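Amorpha-4,11-diene synthase (Artemisia annua, PDB 4GAX) is a plant sesquiterpene synthase, crystallised as an engineered variant, that probably cyclises farnesyl diphosphate with the help of divalent metal ions. Local coordinates at residues K381-D386 against W441-P446; G417-L422 against R450-L455; D502-I507 against N527-L532. All coordinates share one frame; numbering follows the deposited sequence.

Contact 1 of 3, residues K381-D386 against W441-P446; sequences KEFVKD and WAVSEP
Phe383 of helix 374-399 reaches Ala442 and Val443 at the C-terminal end of helix 436-443, joining two helices of the metal-binding terpene synthase domain. The backbones stay well apart, with 8.7 Å between Phe383 CA and Val443 CA, and the phenyl ring bridges the distance. Phe383 CG stands anti to the carbonyl carbon (chi1 -83°), which sends the far end of the ring across. There Phe383 CZ meets Val443 CG1 at 3.5 Å and Ala442 CB at 3.7 Å, both obliquely. The ring edge is directed in plane at the Ala442-Val443 peptide, with Phe383 CE1 3.9 Å from Ala442 O. In the all-helical class I terpene synthase fold this joins neighbouring helices near the outside of the bundle; Asn420 and Thr424 of helix 419-429 also touch the ring. Were Phe383 cut back to alanine, the gap would probably deprive Ala442 and Val443 of an apolar partner and leave this helix end less firmly placed. Beyond Val443 the chain turns: Glu445 has positive phi, and Pro446 is the N-cap residue of helix 447-461. Across this turn Pro446 CG packs 3.5 Å over one face of the Trp441 indole, off its centre.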
ATOM      1  N   LYS A 381      15.771  14.150   6.915  1.00 26.46           N
ATOM      2  CA  LYS A 381      15.599  14.798   8.214  1.00 26.92           C
ATOM      3  C   LYS A 381      14.697  16.025   8.143  1.00 26.40           C
ATOM      4  O   LYS A 381      13.844  16.232   9.012  1.00 25.18           O
ATOM      5  CB  LYS A 381      16.962  15.192   8.792  1.00 28.74           C
ATOM      6  CG  LYS A 381      16.873  16.018  10.076  1.00 33.29           C
ATOM      7  CD  LYS A 381      18.240  16.147  10.742  1.00 44.50           C
ATOM      8  CE  LYS A 381      19.157  17.070   9.951  1.00 53.70           C
ATOM      9  NZ  LYS A 381      20.509  17.175  10.579  1.00 58.41           N
ATOM     10  N   GLU A 382      14.880  16.832   7.102  1.00 29.46           N
ATOM     11  CA  GLU A 382      14.102  18.061   6.945  1.00 29.97           C
ATOM     12  C   GLU A 382      12.606  17.751   6.795  1.00 30.43           C
ATOM     13  O   GLU A 382      11.757  18.510   7.255  1.00 26.19           O
ATOM     14  CB  GLU A 382      14.617  18.852   5.738  1.00 35.21           C
ATOM     15  CG  GLU A 382      13.851  20.121   5.416  1.00 41.76           C
ATOM     16  CD  GLU A 382      13.992  21.199   6.482  1.00 43.66           C
ATOM     17  OE1 GLU A 382      14.950  21.140   7.288  1.00 44.85           O
ATOM     18  OE2 GLU A 382      13.139  22.112   6.504  1.00 42.04           O
ATOM     19  N   PHE A 383      12.285  16.627   6.169  1.00 28.91           N
ATOM     20  CA  PHE A 383      10.884  16.233   6.043  1.00 21.23           C
ATOM     21  C   PHE A 383      10.292  15.877   7.401  1.00 25.73           C
ATOM     22  O   PHE A 383       9.098  16.067   7.643  1.00 27.73           O
ATOM     23  CB  PHE A 383      10.746  15.043   5.097  1.00 21.57           C
ATOM     24  CG  PHE A 383      10.720  15.424   3.639  1.00 27.59           C
ATOM     25  CD1 PHE A 383       9.514  15.659   2.989  1.00 32.94           C
ATOM     26  CD2 PHE A 383      11.899  15.553   2.924  1.00 28.30           C
ATOM     27  CE1 PHE A 383       9.480  16.004   1.650  1.00 39.97           C
ATOM     28  CE2 PHE A 383      11.874  15.896   1.577  1.00 38.74           C
ATOM     29  CZ  PHE A 383      10.661  16.124   0.942  1.00 38.02           C
ATOM     30  N   VAL A 384      11.125  15.341   8.285  1.00 25.44           N
ATOM     31  CA  VAL A 384      10.664  15.013   9.620  1.00 22.87           C
ATOM     32  C   VAL A 384      10.392  16.306  10.376  1.00 23.38           C
ATOM     33  O   VAL A 384       9.344  16.452  11.023  1.00 29.00           O
ATOM     34  CB  VAL A 384      11.691  14.158  10.367  1.00 23.30           C
ATOM     35  CG1 VAL A 384      11.114  13.710  11.712  1.00 26.28           C
ATOM     36  CG2 VAL A 384      12.047  12.935   9.530  1.00 16.31           C
ATOM     37  N   LYS A 385      11.314  17.260  10.270  1.00 25.57           N
ATOM     38  CA  LYS A 385      11.120  18.558  10.909  1.00 27.19           C
ATOM     39  C   LYS A 385       9.906  19.257  10.331  1.00 31.35           C
ATOM     40  O   LYS A 385       9.152  19.892  11.063  1.00 38.10           O
ATOM     41  CB  LYS A 385      12.337  19.448  10.709  1.00 28.02           C
ATOM     42  CG  LYS A 385      13.569  18.991  11.463  1.00 31.27           C
ATOM     43  CD  LYS A 385      14.702  19.947  11.169  1.00 33.91           C
ATOM     44  CE  LYS A 385      15.953  19.597  11.934  1.00 33.34           C
ATOM     45  NZ  LYS A 385      17.018  20.563  11.576  1.00 34.70           N
ATOM     46  N   ASP A 386       9.718  19.146   9.017  1.00 30.58           N
ATOM     47  CA  ASP A 386       8.596  19.832   8.368  1.00 29.35           C
ATOM     48  C   ASP A 386       7.258  19.251   8.813  1.00 28.37           C
ATOM     49  O   ASP A 386       6.254  19.953   8.879  1.00 31.67           O
ATOM     50  CB  ASP A 386       8.703  19.777   6.846  1.00 32.28           C
ATOM     51  CG  ASP A 386       7.847  20.829   6.176  1.00 41.52           C
ATOM     52  OD1 ASP A 386       8.068  22.020   6.472  1.00 47.67           O
ATOM     53  OD2 ASP A 386       6.941  20.473   5.390  1.00 40.10           O
ATOM     54  N   TRP A 441      11.930  15.448  -6.524  1.00 33.47           N
ATOM     55  CA  TRP A 441      10.526  15.122  -6.744  1.00 33.99           C
ATOM     56  C   TRP A 441       9.721  15.312  -5.456  1.00 32.63           C
ATOM     57  O   TRP A 441       8.722  16.037  -5.431  1.00 29.70           O
ATOM     58  CB  TRP A 441      10.376  13.680  -7.239  1.00 28.08           C
ATOM     59  CG  TRP A 441       8.954  13.329  -7.509  1.00 30.74           C
ATOM     60  CD1 TRP A 441       8.208  13.698  -8.596  1.00 34.85           C
ATOM     61  CD2 TRP A 441       8.095  12.549  -6.679  1.00 33.82           C
ATOM     62  NE1 TRP A 441       6.937  13.195  -8.489  1.00 33.29           N
ATOM     63  CE2 TRP A 441       6.842  12.479  -7.322  1.00 35.73           C
ATOM     64  CE3 TRP A 441       8.263  11.897  -5.450  1.00 30.03           C
ATOM     65  CZ2 TRP A 441       5.765  11.787  -6.779  1.00 27.54           C
ATOM     66  CZ3 TRP A 441       7.194  11.206  -4.915  1.00 26.09           C
ATOM     67  CH2 TRP A 441       5.961  11.155  -5.578  1.00 32.11           C
ATOM     68  N   ALA A 442      10.190  14.668  -4.389  1.00 28.44           N
ATOM     69  CA  ALA A 442       9.577  14.763  -3.062  1.00 31.27           C
ATOM     70  C   ALA A 442       9.346  16.194  -2.590  1.00 31.70           C
ATOM     71  O   ALA A 442       8.292  16.501  -2.028  1.00 35.79           O
ATOM     72  CB  ALA A 442      10.416  14.001  -2.036  1.00 28.10           C
ATOM     73  N   VAL A 443      10.320  17.073  -2.810  1.00 26.53           N
ATOM     74  CA  VAL A 443      10.185  18.452  -2.334  1.00 31.74           C
ATOM     75  C   VAL A 443       9.363  19.319  -3.289  1.00 36.82           C
ATOM     76  O   VAL A 443       8.926  20.404  -2.922  1.00 30.37           O
ATOM     77  CB  VAL A 443      11.557  19.128  -2.047  1.00 36.92           C
ATOM     78  CG1 VAL A 443      12.448  18.215  -1.203  1.00 30.99           C
ATOM     79  CG2 VAL A 443      12.257  19.498  -3.338  1.00 41.75           C
ATOM     80  N   SER A 444       9.130  18.821  -4.498  1.00 38.29           N
ATOM     81  CA  SER A 444       8.399  19.561  -5.524  1.00 40.41           C
ATOM     82  C   SER A 444       6.926  19.760  -5.220  1.00 34.92           C
ATOM     83  O   SER A 444       6.231  20.420  -5.998  1.00 31.58           O
ATOM     84  CB  SER A 444       8.475  18.814  -6.862  1.00 43.56           C
ATOM     85  OG  SER A 444       9.807  18.728  -7.315  1.00 62.50           O
ATOM     86  N   GLU A 445       6.446  19.178  -4.122  1.00 31.56           N
ATOM     87  CA  GLU A 445       5.002  19.069  -3.876  1.00 33.67           C
ATOM     88  C   GLU A 445       4.271  18.454  -5.081  1.00 35.54           C
ATOM     89  O   GLU A 445       3.409  19.092  -5.692  1.00 35.73           O
ATOM     90  CB  GLU A 445       4.401  20.427  -3.486  1.00 39.70           C
ATOM     91  CG  GLU A 445       4.871  20.909  -2.128  1.00 44.64           C
ATOM     92  CD  GLU A 445       4.640  22.396  -1.900  1.00 56.11           C
ATOM     93  OE1 GLU A 445       3.681  22.965  -2.472  1.00 52.29           O
ATOM     94  OE2 GLU A 445       5.440  22.994  -1.144  1.00 61.57           O
ATOM     95  N   PRO A 446       4.613  17.197  -5.418  1.00 30.38           N
ATOM     96  CA  PRO A 446       4.058  16.541  -6.607  1.00 32.36           C
ATOM     97  C   PRO A 446       2.590  16.211  -6.396  1.00 28.64           C
ATOM     98  O   PRO A 446       2.198  15.895  -5.268  1.00 30.26           O
ATOM     99  CB  PRO A 446       4.874  15.248  -6.701  1.00 31.87           C
ATOM    100  CG  PRO A 446       5.224  14.932  -5.258  1.00 24.97           C
ATOM    101  CD  PRO A 446       5.471  16.291  -4.632  1.00 23.63           C
TER

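Contact 2 of 3, residues G417-L422 against R450-L455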
ATOM      1  N   GLY A 417      -0.644  14.683   7.557  1.00 41.00           N
ATOM      2  CA  GLY A 417      -1.230  13.370   7.363  1.00 32.32           C
ATOM      3  C   GLY A 417      -0.158  12.326   7.097  1.00 33.79           C
ATOM      4  O   GLY A 417      -0.453  11.129   7.006  1.00 41.17           O
ATOM      5  N   GLY A 418       1.086  12.782   6.956  1.00 37.95           N
ATOM      6  CA  GLY A 418       2.219  11.879   6.811  1.00 38.67           C
ATOM      7  C   GLY A 418       2.611  11.452   5.401  1.00 32.16           C
ATOM      8  O   GLY A 418       3.513  10.623   5.244  1.00 30.51           O
ATOM      9  N   ALA A 419       1.953  12.000   4.379  1.00 31.66           N
ATOM     10  CA  ALA A 419       2.197  11.553   2.997  1.00 28.95           C
ATOM     11  C   ALA A 419       3.657  11.770   2.597  1.00 28.69           C
ATOM     12  O   ALA A 419       4.297  10.861   2.063  1.00 33.37           O
ATOM     13  CB  ALA A 419       1.265  12.263   2.016  1.00 33.02           C
ATOM     14  N   ASN A 420       4.171  12.970   2.868  1.00 27.04           N
ATOM     15  CA  ASN A 420       5.566  13.296   2.583  1.00 29.73           C
ATOM     16  C   ASN A 420       6.528  12.494   3.462  1.00 33.70           C
ATOM     17  O   ASN A 420       7.558  11.987   2.991  1.00 27.56           O
ATOM     18  CB  ASN A 420       5.821  14.798   2.781  1.00 30.43           C
ATOM     19  CG  ASN A 420       4.983  15.668   1.854  1.00 39.40           C
ATOM     20  OD1 ASN A 420       4.439  15.189   0.849  1.00 36.15           O
ATOM     21  ND2 ASN A 420       4.878  16.958   2.187  1.00 33.23           N
ATOM     22  N   LEU A 421       6.186  12.380   4.740  1.00 24.02           N
ATOM     23  CA  LEU A 421       7.077  11.739   5.707  1.00 23.82           C
ATOM     24  C   LEU A 421       7.238  10.239   5.440  1.00 25.11           C
ATOM     25  O   LEU A 421       8.365   9.726   5.370  1.00 25.32           O
ATOM     26  CB  LEU A 421       6.597  12.003   7.138  1.00 29.40           C
ATOM     27  CG  LEU A 421       7.404  11.333   8.257  1.00 26.27           C
ATOM     28  CD1 LEU A 421       8.861  11.743   8.170  1.00 20.39           C
ATOM     29  CD2 LEU A 421       6.847  11.703   9.623  1.00 34.21           C
ATOM     30  N   LEU A 422       6.116   9.541   5.265  1.00 24.63           N
ATOM     31  CA  LEU A 422       6.156   8.115   4.962  1.00 19.77           C
ATOM     32  C   LEU A 422       6.907   7.837   3.668  1.00 21.68           C
ATOM     33  O   LEU A 422       7.647   6.854   3.584  1.00 21.06           O
ATOM     34  CB  LEU A 422       4.745   7.521   4.887  1.00 26.53           C
ATOM     35  CG  LEU A 422       3.945   7.592   6.195  1.00 38.88           C
ATOM     36  CD1 LEU A 422       2.594   6.907   6.033  1.00 45.71           C
ATOM     37  CD2 LEU A 422       4.730   6.987   7.360  1.00 33.51           C
ATOM     38  N   ARG A 450      -0.042  15.001  -2.981  1.00 24.51           N
ATOM     39  CA  ARG A 450      -1.204  15.822  -2.652  1.00 27.57           C
ATOM     40  C   ARG A 450      -2.474  14.989  -2.723  1.00 29.02           C
ATOM     41  O   ARG A 450      -3.359  15.111  -1.864  1.00 27.09           O
ATOM     42  CB  ARG A 450      -1.335  17.000  -3.623  1.00 34.19           C
ATOM     43  CG  ARG A 450      -2.376  18.039  -3.197  1.00 34.68           C
ATOM     44  CD  ARG A 450      -2.767  18.941  -4.355  1.00 50.88           C
ATOM     45  NE  ARG A 450      -1.616  19.268  -5.200  1.00 67.75           N
ATOM     46  CZ  ARG A 450      -1.648  19.315  -6.532  1.00 72.31           C
ATOM     47  NH1 ARG A 450      -2.774  19.053  -7.186  1.00 72.27           N
ATOM     48  NH2 ARG A 450      -0.548  19.622  -7.212  1.00 69.33           N
ATOM     49  N   TYR A 451      -2.571  14.159  -3.762  1.00 25.34           N
ATOM     50  CA  TYR A 451      -3.747  13.321  -3.956  1.00 28.78           C
ATOM     51  C   TYR A 451      -3.864  12.284  -2.830  1.00 20.55           C
ATOM     52  O   TYR A 451      -4.952  12.065  -2.289  1.00 32.18           O
ATOM     53  CB  TYR A 451      -3.701  12.624  -5.325  1.00 19.41           C
ATOM     54  CG  TYR A 451      -4.025  13.527  -6.510  1.00 25.02           C
ATOM     55  CD1 TYR A 451      -4.996  14.519  -6.416  1.00 25.21           C
ATOM     56  CD2 TYR A 451      -3.343  13.394  -7.713  1.00 26.67           C
ATOM     57  CE1 TYR A 451      -5.297  15.339  -7.503  1.00 31.84           C
ATOM     58  CE2 TYR A 451      -3.628  14.215  -8.805  1.00 28.61           C
ATOM     59  CZ  TYR A 451      -4.605  15.175  -8.696  1.00 36.68           C
ATOM     60  OH  TYR A 451      -4.888  15.976  -9.781  1.00 40.02           O
ATOM     61  N   LYS A 452      -2.750  11.626  -2.516  1.00 26.54           N
ATOM     62  CA  LYS A 452      -2.697  10.689  -1.399  1.00 29.42           C
ATOM     63  C   LYS A 452      -3.212  11.354  -0.119  1.00 38.04           C
ATOM     64  O   LYS A 452      -4.082  10.808   0.573  1.00 34.83           O
ATOM     65  CB  LYS A 452      -1.261  10.205  -1.190  1.00 28.14           C
ATOM     66  CG  LYS A 452      -1.086   9.218  -0.041  1.00 29.94           C
ATOM     67  CD  LYS A 452       0.386   8.808   0.101  1.00 32.49           C
ATOM     68  CE  LYS A 452       0.595   7.801   1.241  1.00 39.90           C
ATOM     69  NZ  LYS A 452      -0.010   8.253   2.527  1.00 51.81           N
ATOM     70  N   GLY A 453      -2.694  12.544   0.177  1.00 33.43           N
ATOM     71  CA  GLY A 453      -3.114  13.284   1.357  1.00 37.01           C
ATOM     72  C   GLY A 453      -4.604  13.597   1.376  1.00 38.25           C
ATOM     73  O   GLY A 453      -5.270  13.438   2.406  1.00 32.64           O
ATOM     74  N   ILE A 454      -5.137  14.047   0.242  1.00 37.67           N
ATOM     75  CA  ILE A 454      -6.556  14.389   0.155  1.00 26.36           C
ATOM     76  C   ILE A 454      -7.431  13.134   0.271  1.00 28.43           C
ATOM     77  O   ILE A 454      -8.440  13.126   0.987  1.00 30.30           O
ATOM     78  CB  ILE A 454      -6.892  15.091  -1.171  1.00 32.82           C
ATOM     79  CG1 ILE A 454      -6.170  16.438  -1.277  1.00 47.02           C
ATOM     80  CG2 ILE A 454      -8.398  15.310  -1.289  1.00 38.84           C
ATOM     81  CD1 ILE A 454      -6.447  17.164  -2.591  1.00 46.68           C
ATOM     82  N   LEU A 455      -7.039  12.077  -0.435  1.00 28.54           N
ATOM     83  CA  LEU A 455      -7.774  10.814  -0.402  1.00 30.91           C
ATOM     84  C   LEU A 455      -7.822  10.257   1.023  1.00 27.55           C
ATOM     85  O   LEU A 455      -8.855   9.764   1.468  1.00 30.31           O
ATOM     86  CB  LEU A 455      -7.106   9.798  -1.327  1.00 26.89           C
ATOM     87  CG  LEU A 455      -7.659   8.364  -1.325  1.00 28.89           C
ATOM     88  CD1 LEU A 455      -9.127   8.327  -1.706  1.00 26.91           C
ATOM     89  CD2 LEU A 455      -6.856   7.498  -2.273  1.00 30.75           C
TER
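Ala419 and Lys452 make the closest side-chain approach between segments 417-422 and 450-455, a loose van der Waals one that joins helix 419-429 to helix 447-461. The methyl group of Ala419 lies beside the aliphatic part of the lysine, with Ala419 CB 4.0 Å from Lys452 CD. The lysine chain runs straight from its backbone, CG anti to N (chi1 180°), and bends only at the last torsion (chi4 -51°). That bend turns the ammonium end back alongside the alanine, bringing Lys452 NZ to 4.0 Å from Ala419 CA. Leu528, Val529 and Leu532 of helix 519-535 also pack on the lysine, and much of its stem is thereby buried among apolar groups.

Backbone proximity is the second element. Ala419 CA and Gly453 CA are 5.8 Å apart, and Ala419 CB looks onto the glycine backbone at 4.4 Å from Gly453 N. The small alanine methyl thus sits directly against the main chain of helix 447-461.

No hydrogen bond crosses the interface, but helix 419-429 is bonded within its own first turns. Gly418 is its N-cap, and Leu422 N donates to Gly418 O at 2.8 Å. Farther along, the hydroxyls of Thr423 and Thr424 bond back to the carbonyls of Ala419 and Asn420. Gly418 has phi 90°, where a CB would collide with the preceding carbonyl oxygen.

The glycine-marked break between helices 407-416 and 419-429 is consistent with the interrupted helix G beside the active site of class I terpene synthases.

Contact 3 of 3, residues D502-I507 against N527-L532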
ATOM      1  N   ASP A 502     -13.011   9.512  -8.156  1.00 26.71           N
ATOM      2  CA  ASP A 502     -12.232  10.476  -8.932  1.00 25.39           C
ATOM      3  C   ASP A 502     -10.771  10.482  -8.496  1.00 21.97           C
ATOM      4  O   ASP A 502      -9.865  10.515  -9.326  1.00 25.13           O
ATOM      5  CB  ASP A 502     -12.821  11.874  -8.771  1.00 34.36           C
ATOM      6  CG  ASP A 502     -14.046  12.092  -9.639  1.00 45.48           C
ATOM      7  OD1 ASP A 502     -14.457  11.133 -10.327  1.00 40.04           O
ATOM      8  OD2 ASP A 502     -14.592  13.220  -9.633  1.00 51.70           O
ATOM      9  N   LEU A 503     -10.544  10.431  -7.190  1.00 17.38           N
ATOM     10  CA  LEU A 503      -9.177  10.484  -6.659  1.00 16.71           C
ATOM     11  C   LEU A 503      -8.344   9.267  -7.045  1.00 13.69           C
ATOM     12  O   LEU A 503      -7.161   9.397  -7.379  1.00 17.74           O
ATOM     13  CB  LEU A 503      -9.205  10.659  -5.136  1.00 22.97           C
ATOM     14  CG  LEU A 503      -9.602  12.070  -4.712  1.00 35.20           C
ATOM     15  CD1 LEU A 503      -9.987  12.077  -3.241  1.00 32.18           C
ATOM     16  CD2 LEU A 503      -8.467  13.060  -4.982  1.00 34.14           C
ATOM     17  N   TRP A 504      -8.925   8.072  -6.988  1.00 20.08           N
ATOM     18  CA  TRP A 504      -8.159   6.889  -7.382  1.00 21.75           C
ATOM     19  C   TRP A 504      -7.740   7.025  -8.840  1.00 22.87           C
ATOM     20  O   TRP A 504      -6.638   6.612  -9.223  1.00 18.43           O
ATOM     21  CB  TRP A 504      -8.967   5.589  -7.201  1.00 20.69           C
ATOM     22  CG  TRP A 504      -9.282   5.206  -5.764  1.00 23.30           C
ATOM     23  CD1 TRP A 504     -10.525   5.137  -5.188  1.00 18.14           C
ATOM     24  CD2 TRP A 504      -8.345   4.811  -4.746  1.00 21.98           C
ATOM     25  NE1 TRP A 504     -10.412   4.740  -3.872  1.00 22.38           N
ATOM     26  CE2 TRP A 504      -9.089   4.532  -3.577  1.00 21.85           C
ATOM     27  CE3 TRP A 504      -6.951   4.662  -4.707  1.00 21.24           C
ATOM     28  CZ2 TRP A 504      -8.486   4.121  -2.382  1.00 25.61           C
ATOM     29  CZ3 TRP A 504      -6.349   4.253  -3.510  1.00 21.62           C
ATOM     30  CH2 TRP A 504      -7.116   3.989  -2.371  1.00 20.44           C
ATOM     31  N   LYS A 505      -8.627   7.581  -9.661  1.00 20.44           N
ATOM     32  CA  LYS A 505      -8.301   7.780 -11.071  1.00 18.73           C
ATOM     33  C   LYS A 505      -7.190   8.827 -11.241  1.00 17.55           C
ATOM     34  O   LYS A 505      -6.293   8.665 -12.080  1.00 20.35           O
ATOM     35  CB  LYS A 505      -9.558   8.148 -11.882  1.00 20.95           C
ATOM     36  CG  LYS A 505     -10.433   6.924 -12.227  1.00 24.11           C
ATOM     37  CD  LYS A 505     -11.665   7.285 -13.070  1.00 28.53           C
ATOM     38  CE  LYS A 505     -12.624   8.169 -12.298  1.00 28.10           C
ATOM     39  NZ  LYS A 505     -13.841   8.461 -13.120  1.00 24.99           N
ATOM     40  N   ASP A 506      -7.256   9.903 -10.461  1.00 19.27           N
ATOM     41  CA  ASP A 506      -6.205  10.922 -10.490  1.00 21.00           C
ATOM     42  C   ASP A 506      -4.867  10.303 -10.104  1.00 20.52           C
ATOM     43  O   ASP A 506      -3.822  10.591 -10.701  1.00 22.68           O
ATOM     44  CB  ASP A 506      -6.534  12.057  -9.515  1.00 21.42           C
ATOM     45  CG  ASP A 506      -7.612  12.981 -10.038  1.00 30.78           C
ATOM     46  OD1 ASP A 506      -7.676  13.188 -11.275  1.00 27.17           O
ATOM     47  OD2 ASP A 506      -8.392  13.505  -9.210  1.00 37.29           O
ATOM     48  N   ILE A 507      -4.899   9.446  -9.093  1.00 19.29           N
ATOM     49  CA  ILE A 507      -3.675   8.796  -8.621  1.00 21.06           C
ATOM     50  C   ILE A 507      -3.105   7.818  -9.646  1.00 23.95           C
ATOM     51  O   ILE A 507      -1.877   7.710  -9.801  1.00 20.39           O
ATOM     52  CB  ILE A 507      -3.926   8.098  -7.273  1.00 21.58           C
ATOM     53  CG1 ILE A 507      -4.068   9.171  -6.185  1.00 27.46           C
ATOM     54  CG2 ILE A 507      -2.785   7.149  -6.923  1.00 20.48           C
ATOM     55  CD1 ILE A 507      -4.873   8.718  -4.994  1.00 24.40           C
ATOM     56  N   ASN A 527       1.637   1.487  -3.060  1.00 14.44           N
ATOM     57  CA  ASN A 527       1.149   0.512  -2.087  1.00 16.14           C
ATOM     58  C   ASN A 527       0.644   1.258  -0.858  1.00 18.69           C
ATOM     59  O   ASN A 527      -0.420   0.945  -0.326  1.00 19.24           O
ATOM     60  CB  ASN A 527       2.247  -0.486  -1.697  1.00 15.99           C
ATOM     61  CG  ASN A 527       2.599  -1.450  -2.819  1.00 22.57           C
ATOM     62  OD1 ASN A 527       1.818  -1.646  -3.768  1.00 17.32           O
ATOM     63  ND2 ASN A 527       3.776  -2.065  -2.714  1.00 14.28           N
ATOM     64  N   LEU A 528       1.408   2.256  -0.409  1.00 17.10           N
ATOM     65  CA  LEU A 528       0.977   3.050   0.744  1.00 16.28           C
ATOM     66  C   LEU A 528      -0.335   3.780   0.464  1.00 21.38           C
ATOM     67  O   LEU A 528      -1.152   3.951   1.366  1.00 18.29           O
ATOM     68  CB  LEU A 528       2.060   4.043   1.188  1.00 15.04           C
ATOM     69  CG  LEU A 528       3.262   3.365   1.865  1.00 21.03           C
ATOM     70  CD1 LEU A 528       4.380   4.377   2.120  1.00 29.16           C
ATOM     71  CD2 LEU A 528       2.844   2.704   3.177  1.00 19.08           C
ATOM     72  N   VAL A 529      -0.548   4.214  -0.775  1.00 16.41           N
ATOM     73  CA  VAL A 529      -1.840   4.841  -1.116  1.00 19.50           C
ATOM     74  C   VAL A 529      -2.975   3.822  -1.062  1.00 13.91           C
ATOM     75  O   VAL A 529      -4.036   4.091  -0.502  1.00 20.50           O
ATOM     76  CB  VAL A 529      -1.816   5.486  -2.536  1.00 23.64           C
ATOM     77  CG1 VAL A 529      -3.196   6.022  -2.904  1.00 26.44           C
ATOM     78  CG2 VAL A 529      -0.792   6.613  -2.598  1.00 24.16           C
ATOM     79  N   HIS A 530      -2.759   2.642  -1.636  1.00 16.47           N
ATOM     80  CA  HIS A 530      -3.793   1.600  -1.589  1.00 18.89           C
ATOM     81  C   HIS A 530      -4.052   1.117  -0.164  1.00 23.68           C
ATOM     82  O   HIS A 530      -5.182   0.751   0.194  1.00 21.62           O
ATOM     83  CB  HIS A 530      -3.419   0.428  -2.506  1.00 18.13           C
ATOM     84  CG  HIS A 530      -3.608   0.731  -3.958  1.00 18.92           C
ATOM     85  ND1 HIS A 530      -2.736   0.298  -4.934  1.00 21.29           N
ATOM     86  CD2 HIS A 530      -4.579   1.426  -4.596  1.00 15.84           C
ATOM     87  CE1 HIS A 530      -3.159   0.719  -6.115  1.00 19.64           C
ATOM     88  NE2 HIS A 530      -4.272   1.413  -5.937  1.00 23.00           N
ATOM     89  N   PHE A 531      -3.012   1.146   0.661  1.00 18.54           N
ATOM     90  CA  PHE A 531      -3.189   0.800   2.075  1.00 19.47           C
ATOM     91  C   PHE A 531      -4.234   1.659   2.785  1.00 19.63           C
ATOM     92  O   PHE A 531      -4.899   1.206   3.748  1.00 21.30           O
ATOM     93  CB  PHE A 531      -1.857   0.866   2.832  1.00 18.43           C
ATOM     94  CG  PHE A 531      -1.992   0.538   4.281  1.00 25.03           C
ATOM     95  CD1 PHE A 531      -2.230  -0.768   4.679  1.00 27.95           C
ATOM     96  CD2 PHE A 531      -1.912   1.529   5.246  1.00 23.61           C
ATOM     97  CE1 PHE A 531      -2.370  -1.086   6.019  1.00 27.34           C
ATOM     98  CE2 PHE A 531      -2.046   1.215   6.598  1.00 27.93           C
ATOM     99  CZ  PHE A 531      -2.273  -0.096   6.982  1.00 24.32           C
ATOM    100  N   LEU A 532      -4.405   2.895   2.326  1.00 19.95           N
ATOM    101  CA  LEU A 532      -5.353   3.803   2.996  1.00 21.94           C
ATOM    102  C   LEU A 532      -6.750   3.211   2.972  1.00 25.68           C
ATOM    103  O   LEU A 532      -7.551   3.439   3.887  1.00 25.75           O
ATOM    104  CB  LEU A 532      -5.374   5.189   2.337  1.00 24.64           C
ATOM    105  CG  LEU A 532      -4.077   6.012   2.273  1.00 30.08           C
ATOM    106  CD1 LEU A 532      -4.213   7.164   1.262  1.00 31.13           C
ATOM    107  CD2 LEU A 532      -3.716   6.545   3.636  1.00 26.76           C
TER
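Buried packing of aromatic and aliphatic side chains, led by Trp504, Val529 and His530, joins helix 489-513 to helix 519-535. The segments run antiparallel at 173°, with their axes 12.1 Å apart, so side chains fill the space between them. Trp504 leaves its backbone with CG anti to the carbonyl carbon (chi1 -67°), and the benzo end of the indole reaches the other helix. Trp504 CZ3 touches both His530 CD2, at 3.5 Å, and Val529 CG1, at 3.7 Å. The indole and imidazole planes are inclined by only 28°, but the rings are displaced sidelong, with 5.6 Å between the centroids of the Trp504 six-membered ring and the His530 imidazole, so there is little stacking. In the helical bundle of the terpene synthase fold these two helices follow one another in the chain and form a hairpin. Val529 O lies at the rim of the indole, near its plane and 3.6 Å from Trp504 CH2. One turn along, Ile507 CD1 meets Val529 CG1 at 3.8 Å, so this single valine methyl contacts both Trp504 and Ile507. Leu455 of helix 447-461 packs against Trp504 and Ile507, Lys216 makes a cation-pi contact with the indole, and Trp215 meets His530 edge-to-face.

How the contacts relate
The three contacts form a row of packed helices leading from the periphery toward the middle of the protein, their centres about 20, 13 and 9 Å from the chain centre. Contacts 1 and 2 alternate along the sequence and have centres about 11 Å apart; Val384 packs on Leu421 between them. Contact 3 follows both in sequence, its centre about 10 Å from that of contact 2 and 20 Å from that of contact 1, which it does not touch. Helix 447-461, a partner in contact 2, also packs on helix 489-513 of contact 3, with Tyr451 CB 3.6 Å from Ile507 CG1. Six helices of the probable catalytic bundle are thus linked side to side.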